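Local coordinates for protein oligopeptide ABC transporter OppAIV (Borrelia burgdorferi B31, PDB 4GL8) that probably binds oligopeptides as the extracellular solute-binding component of an ABC peptide transporter, at residues N413-E421 with N445-Y453; S500-G511 with E518-I528. One frame throughout, in Å; residues are numbered along the deposited sequence.

Contact 1 of 2, residues N413-E421 with N445-Y453; sequences NSRVNGNYE and NTSFSSYGY
A Schellman motif at G418 follows the last turn of helix 408-417, and the ring of Y451 from the loop 445-453 packs on G418. G418 has positive phi, and its CA lies 3.3 Å from Y451 CD1, over one face of the ring in a CH-pi contact. Y451 reaches this place with CG anti to its backbone N (chi1 -165°). The last helical turn is also held by S447. S447 OG donates to V416 O at 2.9 Å, in the carbonyl plane and on a lone pair. V416 CG1 lies by S447 OG; the other branch, CG2, meets F448 CE1 at 4.1 Å. In this family 5 solute-binding fold the chain runs on through G418 to strand 422-428, and R415 packs on a modified side chain of the bound peptide. R415 NH2 donates to F448 O at 2.9 Å. That oxygen is in the guanidinium plane, but the nitrogen stands above the carbonyl plane; the same NH2 also bonds G426 O. R415 NE donates to water 2, which binds S447 O and S449 O as well. Y420 OH accepts from Y451 N at 3.0 Å. Water 1 lies 2.7 Å from R415 O and also contacts T446 O and Y420 OH.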
loop_
_atom_site.group_PDB
_atom_site.type_symbol
_atom_site.label_atom_id
_atom_site.label_comp_id
_atom_site.label_asym_id
_atom_site.label_seq_id
_atom_site.Cartn_x
_atom_site.Cartn_y
_atom_site.Cartn_z
ATOM N N ASN A 413 -4.340 -12.942 2.707
ATOM C CA ASN A 413 -3.707 -14.225 3.009
ATOM C C ASN A 413 -3.434 -14.998 1.729
ATOM O O ASN A 413 -2.411 -15.614 1.611
ATOM C CB ASN A 413 -4.585 -15.053 3.939
ATOM C CG ASN A 413 -4.054 -16.445 4.134
ATOM O OD1 ASN A 413 -3.268 -16.671 5.037
ATOM N ND2 ASN A 413 -4.430 -17.378 3.253
ATOM N N SER A 414 -4.339 -14.917 0.755
ATOM C CA SER A 414 -4.153 -15.627 -0.503
ATOM C C SER A 414 -2.953 -15.074 -1.298
ATOM O O SER A 414 -2.157 -15.837 -1.849
ATOM C CB SER A 414 -5.429 -15.586 -1.371
ATOM O OG SER A 414 -6.488 -16.312 -0.782
ATOM N N ARG A 415 -2.839 -13.750 -1.366
ATOM C CA ARG A 415 -1.750 -13.131 -2.106
ATOM C C ARG A 415 -0.387 -13.488 -1.485
ATOM O O ARG A 415 0.531 -13.952 -2.176
ATOM C CB ARG A 415 -1.962 -11.610 -2.184
ATOM C CG ARG A 415 -2.746 -11.211 -3.417
ATOM C CD ARG A 415 -2.850 -9.715 -3.622
ATOM N NE ARG A 415 -1.576 -9.049 -3.900
ATOM C CZ ARG A 415 -1.476 -7.751 -4.149
ATOM N NH1 ARG A 415 -2.572 -7.011 -4.173
ATOM N NH2 ARG A 415 -0.298 -7.190 -4.391
ATOM N N VAL A 416 -0.309 -13.307 -0.171
ATOM C CA VAL A 416 0.902 -13.534 0.584
ATOM C C VAL A 416 1.374 -14.993 0.567
ATOM O O VAL A 416 2.552 -15.234 0.526
ATOM C CB VAL A 416 0.715 -13.021 2.024
ATOM C CG1 VAL A 416 1.748 -13.597 2.979
ATOM C CG2 VAL A 416 0.757 -11.506 2.018
ATOM N N ASN A 417 0.455 -15.949 0.567
ATOM C CA ASN A 417 0.820 -17.374 0.677
ATOM C C ASN A 417 0.782 -18.079 -0.674
ATOM O O ASN A 417 1.078 -19.241 -0.767
ATOM C CB ASN A 417 -0.125 -18.080 1.667
ATOM C CG ASN A 417 0.032 -17.558 3.076
ATOM O OD1 ASN A 417 -0.914 -17.069 3.715
ATOM N ND2 ASN A 417 1.239 -17.614 3.551
ATOM N N GLY A 418 0.424 -17.353 -1.723
ATOM C CA GLY A 418 0.429 -17.914 -3.066
ATOM C C GLY A 418 -0.773 -18.797 -3.345
ATOM O O GLY A 418 -0.736 -19.622 -4.258
ATOM N N ASN A 419 -1.848 -18.607 -2.575
ATOM C CA ASN A 419 -3.008 -19.490 -2.664
ATOM C C ASN A 419 -3.966 -18.920 -3.704
ATOM O O ASN A 419 -5.013 -18.341 -3.383
ATOM C CB ASN A 419 -3.687 -19.652 -1.316
ATOM C CG ASN A 419 -4.820 -20.649 -1.377
ATOM O OD1 ASN A 419 -4.757 -21.619 -2.154
ATOM N ND2 ASN A 419 -5.864 -20.426 -0.574
ATOM N N TYR A 420 -3.544 -19.060 -4.953
ATOM C CA TYR A 420 -4.263 -18.547 -6.094
ATOM C C TYR A 420 -3.632 -19.047 -7.376
ATOM O O TYR A 420 -2.531 -19.613 -7.376
ATOM C CB TYR A 420 -4.298 -17.012 -6.093
ATOM C CG TYR A 420 -2.964 -16.305 -6.273
ATOM C CD1 TYR A 420 -2.407 -16.093 -7.559
ATOM C CD2 TYR A 420 -2.259 -15.830 -5.173
ATOM C CE1 TYR A 420 -1.191 -15.431 -7.707
ATOM C CE2 TYR A 420 -1.043 -15.179 -5.316
ATOM C CZ TYR A 420 -0.524 -14.968 -6.579
ATOM O OH TYR A 420 0.660 -14.292 -6.700
ATOM N N GLU A 421 -4.362 -18.841 -8.465
ATOM C CA GLU A 421 -3.920 -19.173 -9.790
ATOM C C GLU A 421 -3.713 -17.837 -10.499
ATOM O O GLU A 421 -2.583 -17.473 -10.796
ATOM C CB GLU A 421 -4.963 -20.094 -10.449
ATOM C CG GLU A 421 -5.067 -21.448 -9.715
ATOM C CD GLU A 421 -6.020 -22.458 -10.369
ATOM O OE1 GLU A 421 -6.979 -22.045 -11.024
ATOM O OE2 GLU A 421 -5.831 -23.673 -10.199
ATOM N N ASN A 445 10.441 -10.968 -2.408
ATOM C CA ASN A 445 9.233 -10.199 -2.019
ATOM C C ASN A 445 7.952 -10.540 -2.785
ATOM O O ASN A 445 6.956 -9.812 -2.702
ATOM C CB ASN A 445 9.470 -8.680 -2.160
ATOM C CG ASN A 445 10.663 -8.164 -1.351
ATOM O OD1 ASN A 445 10.822 -8.455 -0.180
ATOM N ND2 ASN A 445 11.468 -7.336 -1.978
ATOM N N THR A 446 7.965 -11.642 -3.529
ATOM C CA THR A 446 6.897 -11.910 -4.503
ATOM C C THR A 446 5.583 -12.334 -3.842
ATOM O O THR A 446 4.571 -12.539 -4.519
ATOM C CB THR A 446 7.372 -12.977 -5.512
ATOM O OG1 THR A 446 7.802 -14.153 -4.814
ATOM C CG2 THR A 446 8.558 -12.439 -6.304
ATOM N N SER A 447 5.609 -12.488 -2.518
ATOM C CA SER A 447 4.380 -12.419 -1.717
ATOM C C SER A 447 3.467 -11.262 -2.140
ATOM O O SER A 447 2.239 -11.394 -2.108
ATOM C CB SER A 447 4.693 -12.260 -0.232
ATOM O OG SER A 447 4.857 -13.525 0.315
ATOM N N PHE A 448 4.074 -10.139 -2.506
ATOM C CA PHE A 448 3.326 -8.933 -2.881
ATOM C C PHE A 448 3.141 -8.723 -4.383
ATOM O O PHE A 448 2.522 -7.724 -4.806
ATOM C CB PHE A 448 3.975 -7.694 -2.226
ATOM C CG PHE A 448 4.042 -7.791 -0.729
ATOM C CD1 PHE A 448 2.877 -7.894 0.022
ATOM C CD2 PHE A 448 5.259 -7.847 -0.066
ATOM C CE1 PHE A 448 2.917 -8.021 1.419
ATOM C CE2 PHE A 448 5.314 -7.982 1.327
ATOM C CZ PHE A 448 4.137 -8.085 2.073
ATOM N N SER A 449 3.626 -9.654 -5.195
ATOM C CA SER A 449 3.405 -9.570 -6.635
ATOM C C SER A 449 2.937 -10.929 -7.159
ATOM O O SER A 449 1.850 -11.350 -6.836
ATOM C CB SER A 449 4.661 -9.060 -7.363
ATOM O OG SER A 449 5.765 -9.925 -7.157
ATOM N N SER A 450 3.778 -11.620 -7.931
ATOM C CA SER A 450 3.400 -12.862 -8.583
ATOM C C SER A 450 4.181 -13.996 -7.980
ATOM O O SER A 450 5.414 -14.041 -8.063
ATOM C CB SER A 450 3.672 -12.789 -10.077
ATOM O OG SER A 450 2.649 -12.074 -10.738
ATOM N N TYR A 451 3.459 -14.929 -7.382
ATOM C CA TYR A 451 4.073 -15.931 -6.546
ATOM C C TYR A 451 5.052 -16.739 -7.366
ATOM O O TYR A 451 4.709 -17.225 -8.438
ATOM C CB TYR A 451 3.009 -16.837 -5.963
ATOM C CG TYR A 451 3.509 -17.667 -4.834
ATOM C CD1 TYR A 451 3.629 -17.124 -3.556
ATOM C CD2 TYR A 451 3.881 -18.979 -5.033
ATOM C CE1 TYR A 451 4.093 -17.883 -2.500
ATOM C CE2 TYR A 451 4.337 -19.754 -3.983
ATOM C CZ TYR A 451 4.441 -19.187 -2.719
ATOM O OH TYR A 451 4.907 -19.931 -1.679
ATOM N N GLY A 452 6.282 -16.795 -6.883
ATOM C CA GLY A 452 7.335 -17.659 -7.463
ATOM C C GLY A 452 8.136 -17.036 -8.598
ATOM O O GLY A 452 8.928 -17.727 -9.249
ATOM N N TYR A 453 7.936 -15.742 -8.863
ATOM C CA TYR A 453 8.721 -15.100 -9.897
ATOM C C TYR A 453 10.129 -14.906 -9.354
ATOM O O TYR A 453 10.321 -14.525 -8.191
ATOM C CB TYR A 453 8.115 -13.774 -10.342
ATOM C CG TYR A 453 8.973 -13.051 -11.368
ATOM C CD1 TYR A 453 9.158 -13.556 -12.641
ATOM C CD2 TYR A 453 9.598 -11.863 -11.049
ATOM C CE1 TYR A 453 9.952 -12.894 -13.566
ATOM C CE2 TYR A 453 10.378 -11.181 -11.973
ATOM C CZ TYR A 453 10.556 -11.702 -13.227
ATOM O OH TYR A 453 11.364 -11.019 -14.126
HETATM O O HOH W 1 1.977 -13.661 -4.462
HETATM O O HOH W 2 0.681 -10.706 -4.274
#

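Contact 2 of 2, residues S500-G511 with E518-I528; sequences SSYLFRNDKWKG and ERFNLSEIKPI
W509 and K510 pair with P527 and K526 in a two-stranded antiparallel ribbon at the C-terminal end of the modelled chain. K510 and K526 form the hydrogen-bonded pair. K510 N donates to K526 O at 2.8 Å, nearly straight (174°). K526 N returns a bond to K510 O at 3.0 Å. W509 and P527 are the non-hydrogen-bonded pair.

The inner side is tightly packed. I525 CG2 lies 3.5 Å from W509 CE3, and the two side chains cross at about a right angle. I525 CG1 is anti to the carbonyl carbon (chi1 -75°), and from it CD1 extends to the ring edge of F504, at CE1. F32 of strand 31-35 touches both F504 and I525. W509 NE1 bonds D260, which also pairs with K508 NZ. Earlier in strand 492-504, Y502 OH donates to E518 OE2; the modelled distance of 2.4 Å is doubtfully short. The ring and carboxylate planes are 62° apart. S500 OG adds a weak bond to the same oxygen, while its stronger partner is K264. F520 CZ approaches Y502 CE1 from the opposite direction.

The outer side is looser. K510 and I528 are exposed, and the K510 chain runs extended with its CE near P527 O. R505 grips D507 side-on with NE and NH2, each at a syn lone pair, and R505 NH1 pairs with D257. G511 and N521 are joined through water 3, which donates to both carbonyl oxygens. At the chain end I528 N bonds K508 O. One point on this otherwise exposed side is close: I528 CD1 rests 3.2 Å from D507 O.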
loop_
_atom_site.group_PDB
_atom_site.type_symbol
_atom_site.label_atom_id
_atom_site.label_comp_id
_atom_site.label_asym_id
_atom_site.label_seq_id
_atom_site.Cartn_x
_atom_site.Cartn_y
_atom_site.Cartn_z
ATOM N N SER A 500 -8.293 7.345 -7.808
ATOM C CA SER A 500 -9.318 7.013 -6.830
ATOM C C SER A 500 -10.412 8.070 -6.755
ATOM O O SER A 500 -10.180 9.236 -6.998
ATOM C CB SER A 500 -8.684 6.851 -5.462
ATOM O OG SER A 500 -8.118 5.557 -5.335
ATOM N N SER A 501 -11.595 7.641 -6.352
ATOM C CA SER A 501 -12.775 8.496 -6.298
ATOM C C SER A 501 -13.188 8.686 -4.841
ATOM O O SER A 501 -12.976 7.804 -4.026
ATOM C CB SER A 501 -13.909 7.843 -7.092
ATOM O OG SER A 501 -13.790 8.102 -8.482
ATOM N N TYR A 502 -13.727 9.854 -4.498
ATOM C CA TYR A 502 -14.170 10.113 -3.116
ATOM C C TYR A 502 -15.432 10.951 -3.077
ATOM O O TYR A 502 -15.657 11.796 -3.974
ATOM C CB TYR A 502 -13.104 10.871 -2.314
ATOM C CG TYR A 502 -11.700 10.362 -2.455
ATOM C CD1 TYR A 502 -11.098 9.610 -1.429
ATOM C CD2 TYR A 502 -10.951 10.645 -3.598
ATOM C CE1 TYR A 502 -9.811 9.144 -1.556
ATOM C CE2 TYR A 502 -9.659 10.179 -3.730
ATOM C CZ TYR A 502 -9.091 9.431 -2.710
ATOM O OH TYR A 502 -7.801 8.976 -2.843
ATOM N N LEU A 503 -16.245 10.722 -2.041
ATOM C CA LEU A 503 -17.338 11.632 -1.688
ATOM C C LEU A 503 -17.028 12.170 -0.312
ATOM O O LEU A 503 -16.668 11.415 0.583
ATOM C CB LEU A 503 -18.708 10.930 -1.679
ATOM C CG LEU A 503 -19.201 10.414 -3.040
ATOM C CD1 LEU A 503 -20.342 9.419 -2.864
ATOM C CD2 LEU A 503 -19.638 11.560 -3.934
ATOM N N PHE A 504 -17.199 13.475 -0.139
ATOM C CA PHE A 504 -16.880 14.164 1.119
ATOM C C PHE A 504 -17.816 15.364 1.229
ATOM O O PHE A 504 -17.930 16.151 0.299
ATOM C CB PHE A 504 -15.410 14.581 1.090
ATOM C CG PHE A 504 -14.963 15.418 2.258
ATOM C CD1 PHE A 504 -14.600 14.827 3.469
ATOM C CD2 PHE A 504 -14.817 16.781 2.123
ATOM C CE1 PHE A 504 -14.153 15.601 4.535
ATOM C CE2 PHE A 504 -14.379 17.564 3.188
ATOM C CZ PHE A 504 -14.041 16.974 4.397
ATOM N N ARG A 505 -18.488 15.470 2.370
ATOM C CA ARG A 505 -19.479 16.504 2.631
ATOM C C ARG A 505 -18.802 17.849 2.908
ATOM O O ARG A 505 -18.667 18.279 4.066
ATOM C CB ARG A 505 -20.375 16.065 3.802
ATOM C CG ARG A 505 -21.352 14.936 3.436
ATOM C CD ARG A 505 -22.472 15.406 2.503
ATOM N NE ARG A 505 -23.223 16.559 3.042
ATOM C CZ ARG A 505 -24.237 16.494 3.912
ATOM N NH1 ARG A 505 -24.700 15.330 4.382
ATOM N NH2 ARG A 505 -24.783 17.612 4.346
ATOM N N ASN A 506 -18.340 18.487 1.823
ATOM C CA ASN A 506 -17.632 19.764 1.917
ATOM C C ASN A 506 -18.538 20.953 2.288
ATOM O O ASN A 506 -18.031 22.026 2.574
ATOM C CB ASN A 506 -16.801 20.062 0.649
ATOM C CG ASN A 506 -17.617 19.983 -0.641
ATOM O OD1 ASN A 506 -18.823 20.200 -0.638
ATOM N ND2 ASN A 506 -16.954 19.658 -1.744
ATOM N N ASP A 507 -19.861 20.752 2.300
ATOM C CA ASP A 507 -20.786 21.714 2.924
ATOM C C ASP A 507 -20.803 21.697 4.474
ATOM O O ASP A 507 -21.316 22.632 5.098
ATOM C CB ASP A 507 -22.205 21.443 2.429
ATOM C CG ASP A 507 -22.687 20.057 2.819
ATOM O OD1 ASP A 507 -21.919 19.079 2.631
ATOM O OD2 ASP A 507 -23.814 19.952 3.343
ATOM N N LYS A 508 -20.278 20.630 5.082
ATOM C CA LYS A 508 -20.220 20.478 6.542
ATOM C C LYS A 508 -18.793 20.597 7.079
ATOM O O LYS A 508 -18.572 21.142 8.161
ATOM C CB LYS A 508 -20.721 19.092 6.958
ATOM C CG LYS A 508 -22.213 18.873 6.846
ATOM C CD LYS A 508 -22.575 17.434 7.249
ATOM C CE LYS A 508 -22.628 17.215 8.765
ATOM N NZ LYS A 508 -22.864 15.781 9.137
ATOM N N TRP A 509 -17.837 20.033 6.343
ATOM C CA TRP A 509 -16.466 19.961 6.789
ATOM C C TRP A 509 -15.466 20.634 5.852
ATOM O O TRP A 509 -15.719 20.799 4.654
ATOM C CB TRP A 509 -16.079 18.504 6.938
ATOM C CG TRP A 509 -17.076 17.704 7.715
ATOM C CD1 TRP A 509 -18.062 16.914 7.208
ATOM C CD2 TRP A 509 -17.189 17.627 9.122
ATOM N NE1 TRP A 509 -18.772 16.330 8.220
ATOM C CE2 TRP A 509 -18.252 16.754 9.409
ATOM C CE3 TRP A 509 -16.485 18.201 10.180
ATOM C CZ2 TRP A 509 -18.621 16.436 10.705
ATOM C CZ3 TRP A 509 -16.859 17.887 11.472
ATOM C CH2 TRP A 509 -17.911 17.015 11.725
ATOM N N LYS A 510 -14.331 21.021 6.431
ATOM C CA LYS A 510 -13.144 21.380 5.689
ATOM C C LYS A 510 -11.977 20.627 6.310
ATOM O O LYS A 510 -12.155 19.914 7.308
ATOM C CB LYS A 510 -12.894 22.885 5.761
ATOM C CG LYS A 510 -12.660 23.446 7.163
ATOM C CD LYS A 510 -12.349 24.936 7.088
ATOM C CE LYS A 510 -12.335 25.577 8.465
ATOM N NZ LYS A 510 -12.178 27.054 8.374
ATOM N N GLY A 511 -10.799 20.801 5.721
ATOM C CA GLY A 511 -9.570 20.256 6.270
ATOM C C GLY A 511 -9.126 18.919 5.722
ATOM O O GLY A 511 -8.241 18.274 6.326
ATOM N N GLU A 518 -2.341 9.227 -0.968
ATOM C CA GLU A 518 -3.425 8.982 -0.028
ATOM C C GLU A 518 -2.978 9.020 1.424
ATOM O O GLU A 518 -3.367 8.180 2.224
ATOM C CB GLU A 518 -4.145 7.647 -0.352
ATOM C CG GLU A 518 -4.686 7.568 -1.775
ATOM C CD GLU A 518 -5.774 6.506 -1.928
ATOM O OE1 GLU A 518 -5.540 5.366 -1.495
ATOM O OE2 GLU A 518 -6.864 6.806 -2.490
ATOM N N ARG A 519 -2.134 9.971 1.776
ATOM C CA ARG A 519 -1.702 10.098 3.174
ATOM C C ARG A 519 -2.608 11.122 3.828
ATOM O O ARG A 519 -2.438 12.319 3.618
ATOM C CB ARG A 519 -0.250 10.521 3.259
ATOM C CG ARG A 519 0.724 9.353 3.166
ATOM C CD ARG A 519 2.157 9.868 3.051
ATOM N NE ARG A 519 3.121 8.781 2.900
ATOM C CZ ARG A 519 4.437 8.940 2.751
ATOM N NH1 ARG A 519 4.984 10.154 2.736
ATOM N NH2 ARG A 519 5.201 7.883 2.603
ATOM N N PHE A 520 -3.605 10.651 4.566
ATOM C CA PHE A 520 -4.569 11.549 5.175
ATOM C C PHE A 520 -4.443 11.676 6.669
ATOM O O PHE A 520 -4.272 10.672 7.365
ATOM C CB PHE A 520 -5.991 11.098 4.863
ATOM C CG PHE A 520 -6.247 10.921 3.412
ATOM C CD1 PHE A 520 -5.985 11.955 2.517
ATOM C CD2 PHE A 520 -6.729 9.722 2.923
ATOM C CE1 PHE A 520 -6.208 11.796 1.166
ATOM C CE2 PHE A 520 -6.958 9.574 1.576
ATOM C CZ PHE A 520 -6.703 10.610 0.701
ATOM N N ASN A 521 -4.589 12.919 7.134
ATOM C CA ASN A 521 -4.668 13.268 8.552
ATOM C C ASN A 521 -6.072 13.814 8.862
ATOM O O ASN A 521 -6.370 15.034 8.718
ATOM C CB ASN A 521 -3.603 14.306 8.897
ATOM C CG ASN A 521 -3.421 14.487 10.392
ATOM O OD1 ASN A 521 -4.349 14.307 11.212
ATOM N ND2 ASN A 521 -2.213 14.854 10.759
ATOM N N LEU A 522 -6.947 12.900 9.257
ATOM C CA LEU A 522 -8.333 13.240 9.469
ATOM C C LEU A 522 -8.495 14.115 10.724
ATOM O O LEU A 522 -9.516 14.740 10.880
ATOM C CB LEU A 522 -9.197 11.978 9.537
ATOM C CG LEU A 522 -9.103 11.036 8.330
ATOM C CD1 LEU A 522 -9.957 9.804 8.563
ATOM C CD2 LEU A 522 -9.515 11.705 7.038
ATOM N N SER A 523 -7.488 14.173 11.599
ATOM C CA SER A 523 -7.528 15.081 12.760
ATOM C C SER A 523 -7.534 16.557 12.374
ATOM O O SER A 523 -7.868 17.391 13.207
ATOM C CB SER A 523 -6.365 14.852 13.712
ATOM O OG SER A 523 -5.204 15.480 13.218
ATOM N N GLU A 524 -7.138 16.870 11.134
ATOM C CA GLU A 524 -7.170 18.241 10.635
ATOM C C GLU A 524 -8.555 18.631 10.109
ATOM O O GLU A 524 -8.753 19.780 9.670
ATOM C CB GLU A 524 -6.106 18.438 9.555
ATOM C CG GLU A 524 -4.698 18.322 10.131
ATOM C CD GLU A 524 -3.601 18.739 9.163
ATOM O OE1 GLU A 524 -3.931 19.085 7.995
ATOM O OE2 GLU A 524 -2.408 18.707 9.576
ATOM N N ILE A 525 -9.518 17.704 10.149
ATOM C CA ILE A 525 -10.876 18.045 9.738
ATOM C C ILE A 525 -11.513 18.978 10.770
ATOM O O ILE A 525 -11.369 18.764 11.985
ATOM C CB ILE A 525 -11.740 16.795 9.486
ATOM C CG1 ILE A 525 -11.328 16.164 8.146
ATOM C CG2 ILE A 525 -13.222 17.164 9.464
ATOM C CD1 ILE A 525 -11.867 14.775 7.897
ATOM N N LYS A 526 -12.173 20.025 10.274
ATOM C CA LYS A 526 -12.958 20.922 11.096
ATOM C C LYS A 526 -14.313 21.205 10.432
ATOM O O LYS A 526 -14.427 21.139 9.210
ATOM C CB LYS A 526 -12.227 22.246 11.284
ATOM C CG LYS A 526 -10.755 22.115 11.643
ATOM C CD LYS A 526 -10.186 23.488 11.947
ATOM C CE LYS A 526 -8.672 23.514 11.968
ATOM N NZ LYS A 526 -8.073 22.350 12.689
ATOM N N PRO A 527 -15.341 21.554 11.236
ATOM C CA PRO A 527 -16.615 22.025 10.657
ATOM C C PRO A 527 -16.433 23.393 10.006
ATOM O O PRO A 527 -15.504 24.104 10.383
ATOM C CB PRO A 527 -17.530 22.130 11.880
ATOM C CG PRO A 527 -16.602 22.438 13.010
ATOM C CD PRO A 527 -15.326 21.692 12.707
ATOM N N ILE A 528 -17.290 23.753 9.044
ATOM C CA ILE A 528 -17.176 25.058 8.384
ATOM C C ILE A 528 -17.702 26.236 9.237
ATOM O O ILE A 528 -18.781 26.174 9.832
ATOM C CB ILE A 528 -17.820 25.082 6.969
ATOM C CG1 ILE A 528 -19.344 24.945 7.014
ATOM C CG2 ILE A 528 -17.241 23.993 6.072
ATOM C CD1 ILE A 528 -20.023 25.446 5.741
HETATM O O HOH W 3 -7.937 15.609 6.626
#

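In the fold
The two contacts lie on opposite sides of the chain centre. Their centres are 35 Å apart and they do not touch. Contact 1 is nearer the chain centre, about 15 Å against 21 Å for contact 2. Of its 10 touching residues 5 are buried and 1 exposed; of the 17 in contact 2, 5 are buried and 4 exposed. Contact 1 joins a helix end to a loop through carbonyl groups, a tyrosine hydroxyl and two waters, and reaches the bound peptide through R415. Contact 2 joins strands 492-504 and 509-510 to the C-terminal segment 518-528 by backbone pairing, aromatic and aliphatic packing, and a carboxylate. Linking them, strand 287-293 pairs with strand 492-504 and touches Y420 and S450.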